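Local atomic coordinates of N-acetylglucosamine-specific lectin (Saxidomus purpuratus, PDB entry 6A7T), a protein that binds N-acetylglucosamine and N-acetylgalactosamine, as a C-type lectin whose carbohydrate recognition does not depend on calcium. Residues G45-G48 / A54-E57; G77-Q82 / H86-G91. All blocks are in the same frame, centred on the assembly; numbering follows the deposited sequence.

Contact 1: residues G45-G48 / A54-E57; sequences GSRG and AFCE
Arg47, at the end of strand 38-47, lays its guanidinium flat on the ring of Phe55, which rises from the helix that follows. Followed outward from CB, the arginine side chain first sets its CG beside the backbone N and anti to the carbonyl carbon (chi1 -47°), then runs extended to NE. CD is the first atom to arrive, 3.8 Å from CB of Phe55, so the methylene end meets the root of the aromatic side chain. NE comes next, 3.6 Å from CG of Phe55. CZ carries the group over the ring face, 3.6 Å from the centroid and 14° off the ring normal, with the two planes tilted by 15°: a cation-pi stack. The two terminal nitrogens then diverge. NH1 spreads toward the CD2 side, 3.9 Å from that atom of Phe55, whereas NH2 reaches farther over the face and comes within 3.3 Å of Phe55 CE1. Arginine suits this place because its flat, charged end can lie against an aromatic face and still use its N-H groups in other directions. NH2 does so in a salt bridge to Asp43, which would steady the guanidinium's rotation on the ring. Phenylalanine offers a broad apolar face without a polar group of its own to satisfy. The stack is a surface contact bridging strand 38-47 and helix 49-58. Both side chains also touch Cys151 of strand 149-155, and Cys56, next along the helix, forms a disulfide with Cys153 of that same strand, the helix-to-last-strand link characteristic of C-type lectin domains.

Contact 2: residues G77-Q82 / H86-G91; sequences GILSGQ and HYYWIG
Leu79 and Tyr88 lie alongside one another, pointing opposite ways, the leucine from the last turn of helix 69-80 and the tyrosine from strand 87-95. CD2 of Leu79 sits over one face of the phenol ring, 3.6 Å from its centroid and 16° off the normal, a CH-pi contact; CE1 of Tyr88 is nearest, at 3.5 Å. A branched aliphatic residue suits this buried position because one methyl can be set over the ring face, toward its CD1-CE1 side. Gln82 meets Tyr88 from the opposite direction, at the ring's edge, its amide plane nearly perpendicular to the ring (86°). Its CD lies 3.5 Å from Tyr88 OH. A bend in mid-chain folds the glutamine back, and NE2 donates to Leu79 O at 2.9 Å, nearly straight (162°), while OE1 accepts from Lys85 N. Having both donor and acceptor, the amide is held between the backbones of Leu79 and Lys85. Tyrosine suits its place by joining an apolar ring to a hydroxyl hydrogen-bonded to Glu44. This is core packing of the second helix of the C-type lectin fold against strand 87-95, with Leu79 and Gln82 on Trp136 of strand 134-141 and Tyr88 on Pro150 and Ile152 of strand 149-155.

In the fold
From the N terminus, strand 38-47 leads through a tight connection into helix 49-58, and contact 1 closes that short excursion. The chain then passes strand 62-63 and the calcium ligands Thr65 and Glu67 and enters helix 69-80, which carries the ligand Glu71; contact 2 closes the turn into strand 87-95. The two contacts lie in series, neither enclosing nor crossing the other, with centres about 15 Å apart. A weak hydrogen bond from Trp89 NE1 to Arg47 O joins them directly. Together they attach the two helices of the C-type lectin fold to its strands: contact 1 on the sheet holding 38-47 and 149-155, contact 2 on the sheet holding 87-95 and 125-131.

Contact 1: residues G45-G48 / A54-E57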
ATOM      1  N   GLY B  45       9.065  -0.447  28.386  1.00 12.81           N
ATOM      2  CA  GLY B  45       8.126  -0.107  29.402  1.00 12.48           C
ATOM      3  C   GLY B  45       6.918  -1.015  29.342  1.00 12.79           C
ATOM      4  O   GLY B  45       6.688  -1.743  28.352  1.00 14.18           O
ATOM      5  N   SER B  46       6.077  -0.944  30.366  1.00 13.12           N
ATOM      6  CA  SER B  46       5.065  -1.933  30.588  1.00 12.44           C
ATOM      7  C   SER B  46       3.709  -1.265  30.510  1.00 13.31           C
ATOM      8  O   SER B  46       3.276  -0.584  31.453  1.00 12.41           O
ATOM      9  CB  SER B  46       5.281  -2.586  31.948  1.00 13.25           C
ATOM     10  OG  SER B  46       4.425  -3.704  32.064  1.00 15.36           O
ATOM     11  N   ARG B  47       3.088  -1.359  29.323  1.00 10.95           N
ATOM     12  CA  ARG B  47       1.839  -0.675  29.056  1.00 10.66           C
ATOM     13  C   ARG B  47       0.854  -1.634  28.371  1.00  9.70           C
ATOM     14  O   ARG B  47       1.181  -2.590  27.647  1.00 10.26           O
ATOM     15  CB  ARG B  47       2.087   0.586  28.207  1.00 11.42           C
ATOM     16  CG  ARG B  47       3.226   1.472  28.694  1.00 12.59           C
ATOM     17  CD  ARG B  47       3.571   2.637  27.818  1.00 14.19           C
ATOM     18  NE  ARG B  47       4.885   3.210  28.055  1.00 15.09           N
ATOM     19  CZ  ARG B  47       6.032   2.747  27.610  1.00 14.09           C
ATOM     20  NH1 ARG B  47       6.076   1.643  26.863  1.00 15.98           N
ATOM     21  NH2 ARG B  47       7.145   3.391  27.909  1.00 18.22           N
ATOM     22  N   GLY B  48      -0.436  -1.370  28.582  1.00 11.74           N
ATOM     23  CA  GLY B  48      -1.439  -1.936  27.781  1.00 11.41           C
ATOM     24  C   GLY B  48      -1.318  -1.417  26.345  1.00 10.95           C
ATOM     25  O   GLY B  48      -0.584  -0.473  26.063  1.00 13.54           O
ATOM     26  N   ALA B  54      -0.731   5.614  23.081  1.00 15.58           N
ATOM     27  CA  ALA B  54      -0.463   6.979  23.632  1.00 16.08           C
ATOM     28  C   ALA B  54       1.024   7.263  23.810  1.00 15.16           C
ATOM     29  O   ALA B  54       1.456   8.389  23.600  1.00 17.36           O
ATOM     30  CB  ALA B  54      -1.194   7.152  24.944  1.00 17.09           C
ATOM     31  N   PHE B  55       1.802   6.289  24.312  1.00 13.17           N
ATOM     32  CA  PHE B  55       3.212   6.451  24.489  1.00 14.10           C
ATOM     33  C   PHE B  55       3.869   6.836  23.153  1.00 14.72           C
ATOM     34  O   PHE B  55       4.680   7.765  23.108  1.00 16.67           O
ATOM     35  CB  PHE B  55       3.863   5.192  25.071  1.00 14.94           C
ATOM     36  CG  PHE B  55       5.365   5.242  25.127  1.00 15.60           C
ATOM     37  CD1 PHE B  55       6.047   6.082  26.020  1.00 15.86           C
ATOM     38  CD2 PHE B  55       6.132   4.505  24.226  1.00 14.59           C
ATOM     39  CE1 PHE B  55       7.427   6.138  26.023  1.00 16.84           C
ATOM     40  CE2 PHE B  55       7.507   4.573  24.222  1.00 15.57           C
ATOM     41  CZ  PHE B  55       8.161   5.390  25.125  1.00 16.68           C
ATOM     42  N   CYS B  56       3.556   6.101  22.084  1.00 14.28           N
ATOM     43  CA  CYS B  56       4.245   6.384  20.832  1.00 15.35           C
ATOM     44  C   CYS B  56       3.863   7.807  20.363  1.00 16.08           C
ATOM     45  O   CYS B  56       4.706   8.568  19.840  1.00 16.34           O
ATOM     46  CB  CYS B  56       3.885   5.344  19.794  1.00 13.73           C
ATOM     47  SG  CYS B  56       4.642   3.736  20.148  1.00 13.39           S
ATOM     48  N   GLU B  57       2.609   8.164  20.579  1.00 17.63           N
ATOM     49  CA  GLU B  57       2.148   9.566  20.237  1.00 20.18           C
ATOM     50  C   GLU B  57       2.940  10.630  21.020  1.00 22.64           C
ATOM     51  O   GLU B  57       3.310  11.674  20.455  1.00 21.55           O
ATOM     52  CB  GLU B  57       0.652   9.686  20.455  1.00 20.91           C
ATOM     53  CG  GLU B  57      -0.183   8.907  19.447  1.00 24.09           C
ATOM     54  CD  GLU B  57      -1.627   8.643  19.863  1.00 25.44           C
ATOM     55  OE1 GLU B  57      -1.987   8.972  21.017  1.00 29.45           O
ATOM     56  OE2 GLU B  57      -2.387   8.050  19.076  1.00 26.45           O
TER

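Contact 2: residues G77-Q82 / H86-G91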
ATOM      1  N   GLY B  77      14.373  -9.707  13.270  1.00 11.76           N
ATOM      2  CA  GLY B  77      15.815  -9.694  13.619  1.00 11.72           C
ATOM      3  C   GLY B  77      16.094  -9.099  14.988  1.00 12.93           C
ATOM      4  O   GLY B  77      16.846  -9.675  15.792  1.00 16.31           O
ATOM      5  N   ILE B  78      15.449  -7.986  15.306  1.00 11.60           N
ATOM      6  CA  ILE B  78      15.640  -7.314  16.578  1.00 11.94           C
ATOM      7  C   ILE B  78      15.001  -8.161  17.683  1.00 12.19           C
ATOM      8  O   ILE B  78      15.588  -8.355  18.784  1.00 13.03           O
ATOM      9  CB  ILE B  78      15.083  -5.872  16.581  1.00 12.34           C
ATOM     10  CG1 ILE B  78      15.704  -4.987  15.498  1.00 12.77           C
ATOM     11  CG2 ILE B  78      15.211  -5.236  17.940  1.00 12.69           C
ATOM     12  CD1 ILE B  78      17.222  -4.885  15.597  1.00 13.05           C
ATOM     13  N   LEU B  79      13.737  -8.584  17.478  1.00 11.32           N
ATOM     14  CA  LEU B  79      12.997  -9.289  18.555  1.00 11.86           C
ATOM     15  C   LEU B  79      13.647 -10.638  18.886  1.00 12.86           C
ATOM     16  O   LEU B  79      13.632 -11.026  20.047  1.00 11.83           O
ATOM     17  CB  LEU B  79      11.535  -9.489  18.142  1.00 10.94           C
ATOM     18  CG  LEU B  79      10.768  -8.202  17.874  1.00 10.43           C
ATOM     19  CD1 LEU B  79       9.311  -8.485  17.609  1.00 11.16           C
ATOM     20  CD2 LEU B  79      10.899  -7.176  19.001  1.00 10.01           C
ATOM     21  N   SER B  80      14.206 -11.315  17.872  1.00 14.30           N
ATOM     22  CA  SER B  80      14.819 -12.604  18.100  0.50 15.36           C
ATOM     23  C   SER B  80      16.224 -12.434  18.707  1.00 16.15           C
ATOM     24  O   SER B  80      16.780 -13.394  19.200  1.00 19.59           O
ATOM     25  CB  SER B  80      14.823 -13.418  16.831  0.50 14.84           C
ATOM     26  OG  SER B  80      15.625 -12.781  15.845  0.50 15.32           O
ATOM     27  N   GLY B  81      16.745 -11.214  18.737  1.00 15.14           N
ATOM     28  CA  GLY B  81      18.060 -10.886  19.331  1.00 16.76           C
ATOM     29  C   GLY B  81      18.028 -10.742  20.852  1.00 17.17           C
ATOM     30  O   GLY B  81      19.055 -10.552  21.433  1.00 18.75           O
ATOM     31  N   GLN B  82      16.856 -10.815  21.489  1.00 14.53           N
ATOM     32  CA  GLN B  82      16.696 -10.752  22.969  1.00 13.61           C
ATOM     33  C   GLN B  82      15.838 -11.964  23.351  1.00 12.89           C
ATOM     34  O   GLN B  82      15.174 -12.512  22.492  1.00 15.31           O
ATOM     35  CB  GLN B  82      16.091  -9.416  23.413  1.00 12.33           C
ATOM     36  CG  GLN B  82      14.738  -9.102  22.748  1.00 12.41           C
ATOM     37  CD  GLN B  82      13.604  -9.787  23.467  1.00 12.50           C
ATOM     38  OE1 GLN B  82      13.457  -9.673  24.704  1.00 10.98           O
ATOM     39  NE2 GLN B  82      12.743 -10.485  22.704  1.00 11.88           N
ATOM     40  N   HIS B  86       8.475 -11.954  25.066  1.00  8.89           N
ATOM     41  CA  HIS B  86       7.920 -12.827  24.025  1.00 10.05           C
ATOM     42  C   HIS B  86       6.738 -12.192  23.274  1.00  9.60           C
ATOM     43  O   HIS B  86       6.172 -12.852  22.399  1.00  9.84           O
ATOM     44  CB  HIS B  86       7.483 -14.182  24.596  1.00 11.83           C
ATOM     45  CG  HIS B  86       6.443 -14.063  25.644  1.00 13.59           C
ATOM     46  ND1 HIS B  86       6.727 -13.567  26.921  1.00 15.99           N
ATOM     47  CD2 HIS B  86       5.111 -14.335  25.635  1.00 14.92           C
ATOM     48  CE1 HIS B  86       5.610 -13.525  27.618  1.00 16.60           C
ATOM     49  NE2 HIS B  86       4.611 -14.025  26.867  1.00 16.30           N
ATOM     50  N   TYR B  87       6.415 -10.938  23.538  1.00  8.52           N
ATOM     51  CA  TYR B  87       5.388 -10.187  22.707  1.00  8.90           C
ATOM     52  C   TYR B  87       5.648  -8.688  22.822  1.00  8.15           C
ATOM     53  O   TYR B  87       6.012  -8.200  23.874  1.00  6.63           O
ATOM     54  CB  TYR B  87       3.928 -10.495  23.082  1.00  9.96           C
ATOM     55  CG  TYR B  87       3.495 -10.090  24.465  1.00 12.14           C
ATOM     56  CD1 TYR B  87       3.760 -10.935  25.520  1.00 15.00           C
ATOM     57  CD2 TYR B  87       2.816  -8.909  24.718  1.00 14.43           C
ATOM     58  CE1 TYR B  87       3.364 -10.620  26.801  1.00 17.02           C
ATOM     59  CE2 TYR B  87       2.407  -8.588  26.002  1.00 16.20           C
ATOM     60  CZ  TYR B  87       2.701  -9.443  27.047  1.00 17.21           C
ATOM     61  OH  TYR B  87       2.358  -9.183  28.354  1.00 22.30           O
ATOM     62  N   TYR B  88       5.334  -7.942  21.722  1.00  7.60           N
ATOM     63  CA  TYR B  88       5.452  -6.482  21.634  1.00  7.43           C
ATOM     64  C   TYR B  88       4.209  -5.937  20.892  1.00  6.91           C
ATOM     65  O   TYR B  88       3.867  -6.470  19.843  1.00  6.62           O
ATOM     66  CB  TYR B  88       6.690  -6.045  20.862  1.00  7.43           C
ATOM     67  CG  TYR B  88       8.012  -6.276  21.547  1.00  7.44           C
ATOM     68  CD1 TYR B  88       8.510  -7.561  21.700  1.00  7.29           C
ATOM     69  CD2 TYR B  88       8.755  -5.204  22.016  1.00  7.76           C
ATOM     70  CE1 TYR B  88       9.756  -7.789  22.273  1.00  8.18           C
ATOM     71  CE2 TYR B  88       9.963  -5.433  22.678  1.00  8.45           C
ATOM     72  CZ  TYR B  88      10.480  -6.711  22.745  1.00  8.72           C
ATOM     73  OH  TYR B  88      11.686  -6.878  23.378  1.00 11.19           O
ATOM     74  N   TRP B  89       3.565  -4.930  21.464  1.00  6.94           N
ATOM     75  CA  TRP B  89       2.427  -4.269  20.799  1.00  7.03           C
ATOM     76  C   TRP B  89       2.880  -3.549  19.518  1.00  7.29           C
ATOM     77  O   TRP B  89       3.921  -2.886  19.474  1.00  7.58           O
ATOM     78  CB  TRP B  89       1.713  -3.314  21.761  1.00  7.93           C
ATOM     79  CG  TRP B  89       1.183  -3.960  23.008  1.00  8.19           C
ATOM     80  CD1 TRP B  89       1.462  -3.604  24.305  1.00  9.53           C
ATOM     81  CD2 TRP B  89       0.277  -5.077  23.086  1.00  9.00           C
ATOM     82  NE1 TRP B  89       0.798  -4.422  25.174  1.00 10.17           N
ATOM     83  CE2 TRP B  89       0.108  -5.368  24.460  1.00 10.75           C
ATOM     84  CE3 TRP B  89      -0.363  -5.898  22.160  1.00 10.03           C
ATOM     85  CZ2 TRP B  89      -0.750  -6.375  24.899  1.00 11.28           C
ATOM     86  CZ3 TRP B  89      -1.170  -6.928  22.593  1.00 11.23           C
ATOM     87  CH2 TRP B  89      -1.384  -7.150  23.960  1.00 11.36           C
ATOM     88  N   ILE B  90       1.998  -3.647  18.513  1.00  7.40           N
ATOM     89  CA  ILE B  90       2.157  -2.931  17.220  1.00  7.67           C
ATOM     90  C   ILE B  90       0.860  -2.182  16.861  1.00  8.46           C
ATOM     91  O   ILE B  90      -0.163  -2.314  17.476  1.00  8.62           O
ATOM     92  CB  ILE B  90       2.611  -3.911  16.137  1.00  8.12           C
ATOM     93  CG1 ILE B  90       1.560  -4.956  15.772  1.00  8.70           C
ATOM     94  CG2 ILE B  90       3.947  -4.587  16.529  1.00  7.92           C
ATOM     95  CD1 ILE B  90       1.939  -5.784  14.544  1.00  9.44           C
ATOM     96  N   GLY B  91       0.927  -1.415  15.752  1.00  8.26           N
ATOM     97  CA  GLY B  91      -0.080  -0.400  15.499  1.00  9.55           C
ATOM     98  C   GLY B  91      -1.269  -0.898  14.693  1.00 10.67           C
ATOM     99  O   GLY B  91      -1.669  -0.217  13.695  1.00 10.05           O
TER